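Local structure of hydrolase (Rhizobium meliloti, 5HOE) at residues T86-P89 / M90-S94; K127-G130 / Q131-C135. The protein removes acetyl groups from carbohydrates as an octameric acetylesterase of the SGNH (GDSL-like) hydrolase family. All blocks are in the same frame, centred on the assembly; numbering follows the deposited sequence.

Contact 1: T86-P89 / M90-S94; sequences TYLP and MALAS
Helix 84-95, one of the helices packed on the parallel sheet of this SGNH-hydrolase fold, is kinked at Pro89, and Thr86-Pro89 and Met90-Ser94 are its successive turns. Pro89 N has no hydrogen to donate to the turn before it. One step on, the carbonyl of Thr86 and the amide of Met90 are joined by a water, which donates to Thr86 O at 2.7 Å and accepts from Met90 N. Regular bonding then follows: Ala91 N to Tyr87 O, Leu92 N to Leu88 O at 2.9 Å and nearly straight (167°), and Ala93 N to Pro89 O. Along the buried side Leu88 and Leu92 meet obliquely, with Leu88 CG 3.9 Å from Leu92 CD1, and both also reach strand 17-23. With an alanine at Leu92, CG and both methyls go, which would probably open a gap between Leu88, Leu20 and Val132. Tyr87 swings its CG away from its own N (chi1 -178°), which lays CE1 3.7 Å from Ala91 CB; its hydroxyl bonds Glu65, and its ring stacks on Tyr87 of a second subunit. The Met90 chain bends at its thioether (chi3 -101°), bringing CE to 3.4 Å from Thr86 O. One turn on, Met90 O accepts from both Ser94 N and Ser94 OG, the hydroxyl at 2.8 Å, from opposite faces of the carbonyl plane.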
loop_
_atom_site.group_PDB
_atom_site.type_symbol
_atom_site.label_atom_id
_atom_site.label_comp_id
_atom_site.label_asym_id
_atom_site.label_seq_id
_atom_site.Cartn_x
_atom_site.Cartn_y
_atom_site.Cartn_z
ATOM N N THR A 86 14.410 -1.364 -9.500
ATOM C CA THR A 86 13.876 -2.373 -8.589
ATOM C C THR A 86 14.795 -3.589 -8.477
ATOM O O THR A 86 14.873 -4.207 -7.411
ATOM C CB THR A 86 12.472 -2.777 -9.052
ATOM O OG1 THR A 86 11.627 -1.624 -9.050
ATOM C CG2 THR A 86 11.866 -3.873 -8.157
ATOM N N TYR A 87 15.459 -3.962 -9.571
ATOM C CA TYR A 87 16.283 -5.170 -9.686
ATOM C C TYR A 87 17.770 -4.927 -9.434
ATOM O O TYR A 87 18.468 -5.851 -8.997
ATOM C CB TYR A 87 16.104 -5.719 -11.115
ATOM C CG TYR A 87 16.787 -7.016 -11.571
ATOM C CD1 TYR A 87 18.091 -7.028 -12.085
ATOM C CD2 TYR A 87 16.086 -8.219 -11.570
ATOM C CE1 TYR A 87 18.678 -8.215 -12.539
ATOM C CE2 TYR A 87 16.657 -9.388 -12.023
ATOM C CZ TYR A 87 17.945 -9.386 -12.515
ATOM O OH TYR A 87 18.495 -10.583 -12.955
ATOM N N LEU A 88 18.290 -3.723 -9.702
ATOM C CA LEU A 88 19.740 -3.528 -9.647
ATOM C C LEU A 88 20.346 -3.827 -8.276
ATOM O O LEU A 88 21.385 -4.504 -8.224
ATOM C CB LEU A 88 20.114 -2.141 -10.190
ATOM C CG LEU A 88 21.612 -1.840 -10.289
ATOM C CD1 LEU A 88 22.331 -2.821 -11.209
ATOM C CD2 LEU A 88 21.834 -0.429 -10.786
ATOM N N PRO A 89 19.790 -3.371 -7.149
ATOM C CA PRO A 89 20.429 -3.713 -5.860
ATOM C C PRO A 89 20.586 -5.205 -5.630
ATOM O O PRO A 89 21.663 -5.652 -5.217
ATOM C CB PRO A 89 19.534 -3.023 -4.819
ATOM C CG PRO A 89 18.955 -1.850 -5.583
ATOM C CD PRO A 89 18.691 -2.406 -6.972
ATOM N N MET A 90 19.559 -5.993 -5.954
ATOM C CA MET A 90 19.658 -7.453 -5.873
ATOM C C MET A 90 20.742 -8.006 -6.808
ATOM O O MET A 90 21.500 -8.922 -6.442
ATOM C CB MET A 90 18.286 -8.070 -6.224
ATOM C CG MET A 90 17.192 -7.873 -5.175
ATOM S SD MET A 90 15.604 -8.669 -5.577
ATOM C CE MET A 90 14.596 -7.323 -6.194
ATOM N N ALA A 91 20.840 -7.474 -8.023
ATOM C CA ALA A 91 21.835 -7.988 -8.956
ATOM C C ALA A 91 23.244 -7.664 -8.490
ATOM O O ALA A 91 24.153 -8.498 -8.606
ATOM C CB ALA A 91 21.596 -7.404 -10.345
ATOM N N LEU A 92 23.449 -6.457 -7.964
ATOM C CA LEU A 92 24.771 -6.100 -7.462
ATOM C C LEU A 92 25.218 -7.063 -6.377
ATOM O O LEU A 92 26.344 -7.578 -6.405
ATOM C CB LEU A 92 24.758 -4.665 -6.935
ATOM C CG LEU A 92 24.554 -3.569 -8.005
ATOM C CD1 LEU A 92 24.207 -2.208 -7.398
ATOM C CD2 LEU A 92 25.767 -3.449 -8.929
ATOM N N ALA A 93 24.334 -7.331 -5.411
ATOM C CA ALA A 93 24.694 -8.170 -4.274
ATOM C C ALA A 93 24.937 -9.600 -4.717
ATOM O O ALA A 93 25.758 -10.305 -4.118
ATOM C CB ALA A 93 23.604 -8.088 -3.200
ATOM N N SER A 94 24.252 -10.028 -5.773
ATOM C CA SER A 94 24.425 -11.364 -6.318
ATOM C C SER A 94 25.749 -11.530 -7.048
ATOM O O SER A 94 26.205 -12.665 -7.230
ATOM C CB SER A 94 23.307 -11.680 -7.306
ATOM O OG SER A 94 22.028 -11.630 -6.729
HETATM O O HOH W 1 16.871 -4.860 -5.785
#

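Contact 2: K127-G130 / Q131-C135; sequences KLVG and QVLTC
This is a local contact between successive turns at the C-terminal end of helix 118-133, where Lys127-Gly130 meets Gln131-Cys135. The amides of Gln131, Val132 and Leu133 bond back to the carbonyls of Lys127, Leu128 and Val129, the last at 2.9 Å between Leu133 N and Val129 O. Gln131 runs back along the helix, CG on the side of its own N (chi1 -73°), and its amide ends between two side chains: OE1 lies 3.5 Å from Leu128 CD2, while NE2 is 4.1 Å from Lys127 CE. NE2 bonds Ser85 O and NZ of the extended Lys127 bonds Ser85 OG, whereas OE1 is buried with no polar partner in the model. In the alpha/beta fold of the SGNH hydrolases this helix packs on the parallel sheet, and Val129 and Leu133 do so side by side, Val129 CG1 3.9 Å from Leu133 CD1, facing Val148 of strand 147-152 and Met189 of helix 171-189. Thr134 is the first residue to leave helical backbone angles. Its OG1, set between N and the carbonyl carbon (chi1 64°), donates to Gly130 O at 2.9 Å; Thr134 N reaches the same oxygen from the opposite face of its plane at 3.0 Å.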
loop_
_atom_site.group_PDB
_atom_site.type_symbol
_atom_site.label_atom_id
_atom_site.label_comp_id
_atom_site.label_asym_id
_atom_site.label_seq_id
_atom_site.Cartn_x
_atom_site.Cartn_y
_atom_site.Cartn_z
ATOM N N LYS A 127 19.694 7.569 -10.193
ATOM C CA LYS A 127 19.279 6.622 -9.163
ATOM C C LYS A 127 20.086 5.334 -9.265
ATOM O O LYS A 127 20.542 4.791 -8.247
ATOM C CB LYS A 127 17.776 6.328 -9.296
ATOM C CG LYS A 127 17.235 5.428 -8.221
ATOM C CD LYS A 127 15.769 5.149 -8.408
ATOM C CE LYS A 127 15.229 4.303 -7.267
ATOM N NZ LYS A 127 13.796 3.903 -7.470
ATOM N N LEU A 128 20.270 4.825 -10.488
ATOM C CA LEU A 128 21.021 3.588 -10.666
ATOM C C LEU A 128 22.487 3.779 -10.296
ATOM O O LEU A 128 23.083 2.920 -9.646
ATOM C CB LEU A 128 20.883 3.083 -12.110
ATOM C CG LEU A 128 19.471 2.809 -12.618
ATOM C CD1 LEU A 128 19.484 2.459 -14.104
ATOM C CD2 LEU A 128 18.842 1.715 -11.768
ATOM N N VAL A 129 23.077 4.909 -10.681
ATOM C CA VAL A 129 24.466 5.171 -10.333
ATOM C C VAL A 129 24.636 5.165 -8.817
ATOM O O VAL A 129 25.579 4.568 -8.276
ATOM C CB VAL A 129 24.940 6.495 -10.961
ATOM C CG1 VAL A 129 26.375 6.854 -10.500
ATOM C CG2 VAL A 129 24.911 6.428 -12.469
ATOM N N GLY A 130 23.713 5.820 -8.112
ATOM C CA GLY A 130 23.750 5.832 -6.660
ATOM C C GLY A 130 23.635 4.448 -6.044
ATOM O O GLY A 130 24.249 4.171 -5.015
ATOM N N GLN A 131 22.821 3.568 -6.641
ATOM C CA GLN A 131 22.700 2.206 -6.127
ATOM C C GLN A 131 24.025 1.463 -6.236
ATOM O O GLN A 131 24.362 0.662 -5.363
ATOM C CB GLN A 131 21.601 1.443 -6.878
ATOM C CG GLN A 131 20.207 1.884 -6.506
ATOM C CD GLN A 131 19.125 1.268 -7.336
ATOM O OE1 GLN A 131 19.360 0.821 -8.455
ATOM N NE2 GLN A 131 17.911 1.252 -6.793
ATOM N N VAL A 132 24.790 1.710 -7.297
ATOM C CA VAL A 132 26.112 1.094 -7.389
ATOM C C VAL A 132 27.059 1.697 -6.360
ATOM O O VAL A 132 27.778 0.982 -5.652
ATOM C CB VAL A 132 26.682 1.205 -8.814
ATOM C CG1 VAL A 132 28.018 0.525 -8.871
ATOM C CG2 VAL A 132 25.733 0.606 -9.826
ATOM N N LEU A 133 27.088 3.022 -6.269
ATOM C CA LEU A 133 28.056 3.671 -5.394
ATOM C C LEU A 133 27.825 3.356 -3.922
ATOM O O LEU A 133 28.772 3.462 -3.126
ATOM C CB LEU A 133 28.018 5.176 -5.612
ATOM C CG LEU A 133 28.439 5.621 -7.016
ATOM C CD1 LEU A 133 28.321 7.126 -7.147
ATOM C CD2 LEU A 133 29.862 5.170 -7.336
ATOM N N THR A 134 26.609 2.969 -3.540
ATOM C CA THR A 134 26.309 2.682 -2.145
ATOM C C THR A 134 26.252 1.190 -1.845
ATOM O O THR A 134 25.851 0.820 -0.737
ATOM C CB THR A 134 25.000 3.351 -1.709
ATOM O OG1 THR A 134 23.897 2.804 -2.445
ATOM C CG2 THR A 134 25.060 4.861 -1.928
ATOM N N CYS A 135 26.659 0.327 -2.788
ATOM C CA CYS A 135 26.434 -1.110 -2.653
ATOM C C CYS A 135 27.549 -1.851 -1.920
ATOM O O CYS A 135 27.463 -3.080 -1.789
ATOM C CB CYS A 135 26.198 -1.759 -4.028
ATOM S SG CYS A 135 27.685 -2.160 -4.994
#

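From the N terminus, contact 1 (86-94) is complete before contact 2 (127-135) begins, so the two lie in series and neither nest nor cross. Each spans adjoining turns of a single helix and closes no long loop. Strand 100-104 follows helix 84-95, and helix 118-133 then links it to its parallel neighbour 147-152 as a beta-alpha-beta crossover. The two helices come together in space, the contact centres about 10 Å apart. Gln131 is wedged at this junction: its NE2 sits 3.5 Å from Pro89 CG and its OE1 equally near Leu88 CB, while Leu92 CD1 packs on its backbone O. Contact 1 extends the pair to strand 17-23 and a second subunit, contact 2 to strand 147-152 and helix 171-189.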